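Local coordinates for 33-36 kDa outer membrane protein (Acinetobacter baumannii, PDB 6GIE) that probably forms a beta-barrel porin channel in the outer membrane and is associated with carbapenem susceptibility, at residues 56-59 with 65-68; 214-217 with 221-224. One frame throughout, in Å; residues are numbered along the deposited sequence.

Contact 1 (56-59 with 65-68); sequences VDAS and EAAF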
ATOM      1  N   VAL A  56      13.153  10.389   6.407  1.00 27.19           N
ATOM      2  CA  VAL A  56      12.849  10.079   5.027  1.00 25.35           C
ATOM      3  C   VAL A  56      13.004  11.327   4.172  1.00 27.52           C
ATOM      4  O   VAL A  56      12.367  12.354   4.428  1.00 23.85           O
ATOM      5  CB  VAL A  56      11.410   9.567   4.855  1.00 21.26           C
ATOM      6  CG1 VAL A  56      11.144   9.348   3.351  1.00 21.32           C
ATOM      7  CG2 VAL A  56      11.221   8.280   5.648  1.00 18.61           C
ATOM      8  N   ASP A  57      13.851  11.216   3.146  1.00 29.39           N
ATOM      9  CA  ASP A  57      14.124  12.305   2.190  1.00 28.05           C
ATOM     10  C   ASP A  57      13.324  12.113   0.887  1.00 26.55           C
ATOM     11  O   ASP A  57      13.686  11.279   0.042  1.00 25.77           O
ATOM     12  CB  ASP A  57      15.601  12.328   1.880  1.00 30.77           C
ATOM     13  CG  ASP A  57      15.989  13.457   0.932  1.00 38.17           C
ATOM     14  OD1 ASP A  57      15.080  14.100   0.339  1.00 38.61           O
ATOM     15  OD2 ASP A  57      17.223  13.711   0.788  1.00 41.59           O
ATOM     16  N   ALA A  58      12.292  12.926   0.719  1.00 24.67           N
ATOM     17  CA  ALA A  58      11.322  12.826  -0.391  1.00 30.39           C
ATOM     18  C   ALA A  58      11.634  13.674  -1.644  1.00 33.18           C
ATOM     19  O   ALA A  58      10.816  13.702  -2.575  1.00 31.67           O
ATOM     20  CB  ALA A  58       9.900  13.194   0.119  1.00 31.36           C
ATOM     21  N   SER A  59      12.801  14.303  -1.701  1.00 35.11           N
ATOM     22  CA  SER A  59      13.197  15.053  -2.894  1.00 40.31           C
ATOM     23  C   SER A  59      13.886  14.247  -3.980  1.00 41.07           C
ATOM     24  O   SER A  59      14.345  14.834  -4.927  1.00 40.99           O
ATOM     25  CB  SER A  59      14.079  16.256  -2.523  1.00 50.51           C
ATOM     26  OG  SER A  59      15.412  15.857  -2.224  1.00 60.60           O
ATOM     27  N   GLU A  65       6.086   7.919  -2.847  1.00 15.31           N
ATOM     28  CA  GLU A  65       6.860   6.712  -2.722  1.00 17.47           C
ATOM     29  C   GLU A  65       8.202   6.958  -2.050  1.00 15.96           C
ATOM     30  O   GLU A  65       9.114   6.183  -2.203  1.00 13.62           O
ATOM     31  CB  GLU A  65       7.131   6.081  -4.118  1.00 15.41           C
ATOM     32  CG  GLU A  65       5.888   5.523  -4.777  1.00 16.77           C
ATOM     33  CD  GLU A  65       5.227   4.348  -4.048  1.00 20.66           C
ATOM     34  OE1 GLU A  65       5.863   3.642  -3.228  1.00 30.74           O
ATOM     35  OE2 GLU A  65       4.002   4.153  -4.249  1.00 31.17           O
ATOM     36  N   ALA A  66       8.317   8.044  -1.309  1.00 18.64           N
ATOM     37  CA  ALA A  66       9.597   8.439  -0.714  1.00 17.09           C
ATOM     38  C   ALA A  66      10.092   7.409   0.287  1.00 16.69           C
ATOM     39  O   ALA A  66      11.340   7.217   0.381  1.00 14.54           O
ATOM     40  CB  ALA A  66       9.466   9.814  -0.035  1.00 18.28           C
ATOM     41  N   ALA A  67       9.168   6.738   1.010  1.00 14.52           N
ATOM     42  CA  ALA A  67       9.621   5.751   2.060  1.00 18.03           C
ATOM     43  C   ALA A  67      10.296   4.557   1.364  1.00 17.21           C
ATOM     44  O   ALA A  67      11.440   4.108   1.720  1.00 16.91           O
ATOM     45  CB  ALA A  67       8.486   5.261   2.963  1.00 15.21           C
ATOM     46  N   PHE A  68       9.577   4.017   0.396  1.00 15.81           N
ATOM     47  CA  PHE A  68      10.167   2.980  -0.478  1.00 18.14           C
ATOM     48  C   PHE A  68      11.500   3.380  -1.158  1.00 16.47           C
ATOM     49  O   PHE A  68      12.534   2.649  -1.085  1.00 15.54           O
ATOM     50  CB  PHE A  68       9.186   2.536  -1.531  1.00 18.11           C
ATOM     51  CG  PHE A  68       9.713   1.421  -2.374  1.00 16.56           C
ATOM     52  CD1 PHE A  68       9.756   0.123  -1.881  1.00 19.44           C
ATOM     53  CD2 PHE A  68      10.157   1.661  -3.635  1.00 15.76           C
ATOM     54  CE1 PHE A  68      10.281  -0.917  -2.681  1.00 22.79           C
ATOM     55  CE2 PHE A  68      10.660   0.626  -4.464  1.00 15.57           C
ATOM     56  CZ  PHE A  68      10.732  -0.652  -3.977  1.00 17.60           C
TER
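With chi1 of Val-56 at 176°, CG1 stands anti to the backbone N and beside the carbonyl carbon, and this turns the methyl toward Ala-66, where it comes 3.8 Å from Ala-66 CB. The contact belongs to the connection between strands 43-52 and 74-83 of a porin beta barrel, where the short strand 55-57 is packed against the start of the single-turn helix 66-69. No hydrogen bond crosses between 56-59 and 65-68, and the join is made by small apolar groups. Val-56 CG1 also lies 3.7 Å from Ala-66 O, alongside the helical backbone. Ala-58 meets Ala-66 methyl to methyl, with CB to CB only 3.4 Å, tighter than ordinary van der Waals contact. Alanine suits both places because its single methyl lets the two backbones come this close, with the CA atoms of Ala-58 and Ala-66 4.7 Å apart. Val-56 and Ala-66 both rest on Tyr-23 of strand 22-35 as well. From the N-cap position, Glu-65 sends its side chain to a salt bridge with Lys-196, whose charge also lies against the Phe-68 ring, so the helix is tied to strand 190-200 too. At the end of strand 55-57, Asp-57 makes an Asx turn, its short side chain reaching forward to the backbone N two residues on. Nearby Glu-22 may raise the proton affinity of that carboxylate. Asp-57 OD1 accepts from Ser-59 N at 3.1 Å, an N-H...O angle of 165°, and takes a second bond, from Ser-59 OG, on its syn side, slightly out of the carboxylate plane.

Contact 2 (214-217 with 221-224); sequences GVFA and AYGM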
ATOM      1  N   GLY A 214       0.358 -11.859  -5.523  1.00 26.44           N
ATOM      2  CA  GLY A 214      -0.279 -13.164  -5.631  1.00 27.06           C
ATOM      3  C   GLY A 214      -0.438 -13.805  -4.262  1.00 29.68           C
ATOM      4  O   GLY A 214       0.444 -13.720  -3.415  1.00 25.34           O
ATOM      5  N   VAL A 215      -1.598 -14.433  -4.070  1.00 32.34           N
ATOM      6  CA  VAL A 215      -1.943 -15.156  -2.870  1.00 33.43           C
ATOM      7  C   VAL A 215      -2.327 -16.539  -3.308  1.00 36.02           C
ATOM      8  O   VAL A 215      -3.281 -16.697  -4.095  1.00 34.13           O
ATOM      9  CB  VAL A 215      -3.158 -14.542  -2.160  1.00 38.30           C
ATOM     10  CG1 VAL A 215      -3.560 -15.405  -0.954  1.00 43.19           C
ATOM     11  CG2 VAL A 215      -2.845 -13.128  -1.725  1.00 40.42           C
ATOM     12  N   PHE A 216      -1.593 -17.530  -2.796  1.00 34.50           N
ATOM     13  CA  PHE A 216      -1.659 -18.920  -3.285  1.00 38.12           C
ATOM     14  C   PHE A 216      -2.134 -19.840  -2.161  1.00 39.99           C
ATOM     15  O   PHE A 216      -1.445 -19.995  -1.160  1.00 36.82           O
ATOM     16  CB  PHE A 216      -0.268 -19.389  -3.785  1.00 36.36           C
ATOM     17  CG  PHE A 216       0.277 -18.546  -4.896  1.00 35.69           C
ATOM     18  CD1 PHE A 216       0.003 -18.846  -6.229  1.00 35.77           C
ATOM     19  CD2 PHE A 216       1.055 -17.439  -4.618  1.00 35.72           C
ATOM     20  CE1 PHE A 216       0.484 -18.031  -7.247  1.00 34.60           C
ATOM     21  CE2 PHE A 216       1.543 -16.633  -5.634  1.00 35.21           C
ATOM     22  CZ  PHE A 216       1.270 -16.946  -6.956  1.00 31.30           C
ATOM     23  N   ALA A 217      -3.298 -20.449  -2.348  1.00 44.59           N
ATOM     24  CA  ALA A 217      -3.975 -21.211  -1.305  1.00 45.84           C
ATOM     25  C   ALA A 217      -4.620 -22.361  -2.006  1.00 47.91           C
ATOM     26  O   ALA A 217      -4.018 -22.888  -2.915  1.00 48.55           O
ATOM     27  CB  ALA A 217      -5.006 -20.328  -0.627  1.00 46.73           C
ATOM     28  N   ALA A 221      -5.454 -15.938  -5.851  1.00 28.22           N
ATOM     29  CA  ALA A 221      -5.945 -14.637  -6.150  1.00 26.84           C
ATOM     30  C   ALA A 221      -4.752 -13.788  -6.555  1.00 25.01           C
ATOM     31  O   ALA A 221      -3.663 -13.952  -6.060  1.00 22.96           O
ATOM     32  CB  ALA A 221      -6.636 -14.020  -4.935  1.00 26.41           C
ATOM     33  N   TYR A 222      -4.988 -12.834  -7.427  1.00 25.08           N
ATOM     34  CA  TYR A 222      -3.929 -11.999  -7.958  1.00 25.41           C
ATOM     35  C   TYR A 222      -4.374 -10.588  -8.041  1.00 23.10           C
ATOM     36  O   TYR A 222      -5.575 -10.288  -8.231  1.00 25.97           O
ATOM     37  CB  TYR A 222      -3.573 -12.409  -9.404  1.00 27.74           C
ATOM     38  CG  TYR A 222      -3.452 -13.870  -9.654  1.00 27.79           C
ATOM     39  CD1 TYR A 222      -2.309 -14.546  -9.282  1.00 30.81           C
ATOM     40  CD2 TYR A 222      -4.484 -14.580 -10.254  1.00 30.80           C
ATOM     41  CE1 TYR A 222      -2.194 -15.909  -9.504  1.00 33.91           C
ATOM     42  CE2 TYR A 222      -4.388 -15.949 -10.490  1.00 33.71           C
ATOM     43  CZ  TYR A 222      -3.246 -16.605 -10.117  1.00 33.75           C
ATOM     44  OH  TYR A 222      -3.117 -17.939 -10.333  1.00 38.50           O
ATOM     45  N   GLY A 223      -3.411  -9.705  -8.009  1.00 21.73           N
ATOM     46  CA  GLY A 223      -3.738  -8.290  -8.159  1.00 24.42           C
ATOM     47  C   GLY A 223      -2.607  -7.447  -8.705  1.00 23.87           C
ATOM     48  O   GLY A 223      -1.444  -7.761  -8.492  1.00 20.97           O
ATOM     49  N   MET A 224      -2.943  -6.337  -9.357  1.00 25.63           N
ATOM     50  CA  MET A 224      -1.922  -5.327  -9.711  1.00 26.45           C
ATOM     51  C   MET A 224      -2.427  -3.887  -9.636  1.00 22.16           C
ATOM     52  O   MET A 224      -3.629  -3.573  -9.829  1.00 21.36           O
ATOM     53  CB  MET A 224      -1.235  -5.645 -11.119  1.00 28.83           C
ATOM     54  CG  MET A 224      -2.098  -5.470 -12.369  1.00 56.18           C
ATOM     55  SD  MET A 224      -1.321  -5.588 -14.043  1.00 60.42           S
ATOM     56  CE  MET A 224       0.438  -5.404 -13.645  1.00 35.49           C
TER
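The rings of Phe-216 and Tyr-222 meet through single corners: Phe-216 CE1 comes to the edge of the tyrosine ring, near its plane, 4.1 Å from Tyr-222 CE1. The two side chains cross at about a right angle, and the ring planes are steeply inclined to each other. Gly-214 CA approaches the tyrosine obliquely, 4.4 Å from Tyr-222 CD1. Within its own strand the Phe-216 ring leans back over the same glycine, with CE2 close to Gly-214 CA. Its chi1 of -59° sets CG beside the backbone N and so sends the ring back in that direction. A residue lacking a side chain suits position 214, since the ring occupies the ground beside its CA. Tyr-222 OH is hydrogen-bonded to Asn-220 ND2, which anchors the far end of that ring. All this lies near the turn end of a beta hairpin, strands 207-216 and 220-229, in the wall of the porin barrel. Gly-214 and Tyr-222 form a non-hydrogen-bonded antiparallel pair, and Val-215 with Ala-221 the hydrogen-bonded pair next to it. Val-215 N gives to Ala-221 O at 2.9 Å and Ala-221 N returns the bond to Val-215 O at 2.9 Å, both nearly straight at 167° and 166°. Ala-221 O is approached by Gly-214 CA as well, a CA-H...O contact of 3.5 Å. On the sheet face opposite the tyrosine, the branched Val-215 sits against the small Ala-221, CB to CB 4.5 Å. Phe-216 and Tyr-222 are on the surface, consistent with aromatic residues that face outward from a barrel. Beyond the hairpin, strand bonding continues from Gly-214 to Ala-193 and from Tyr-222 to Asp-242.

In the fold
From the N terminus, the chain runs along strand 22-35 and returns along 43-52 before contact 1 closes a short loop, with five residues between 56-59 and 65-68. That loop ties the strand 55-57 and helix 66-69 to the barrel wall ahead of strand 74-83. The chain then passes through further antiparallel strands, and contact 2 closes a tight hairpin between 207-216 and 220-229, three residues separating its segments. The two follow in series and neither nest nor cross. The centres of contact 1 and contact 2 are 27 Å apart, on opposite sides of the chain's centre, and the two are related through the strands of the barrel without touching.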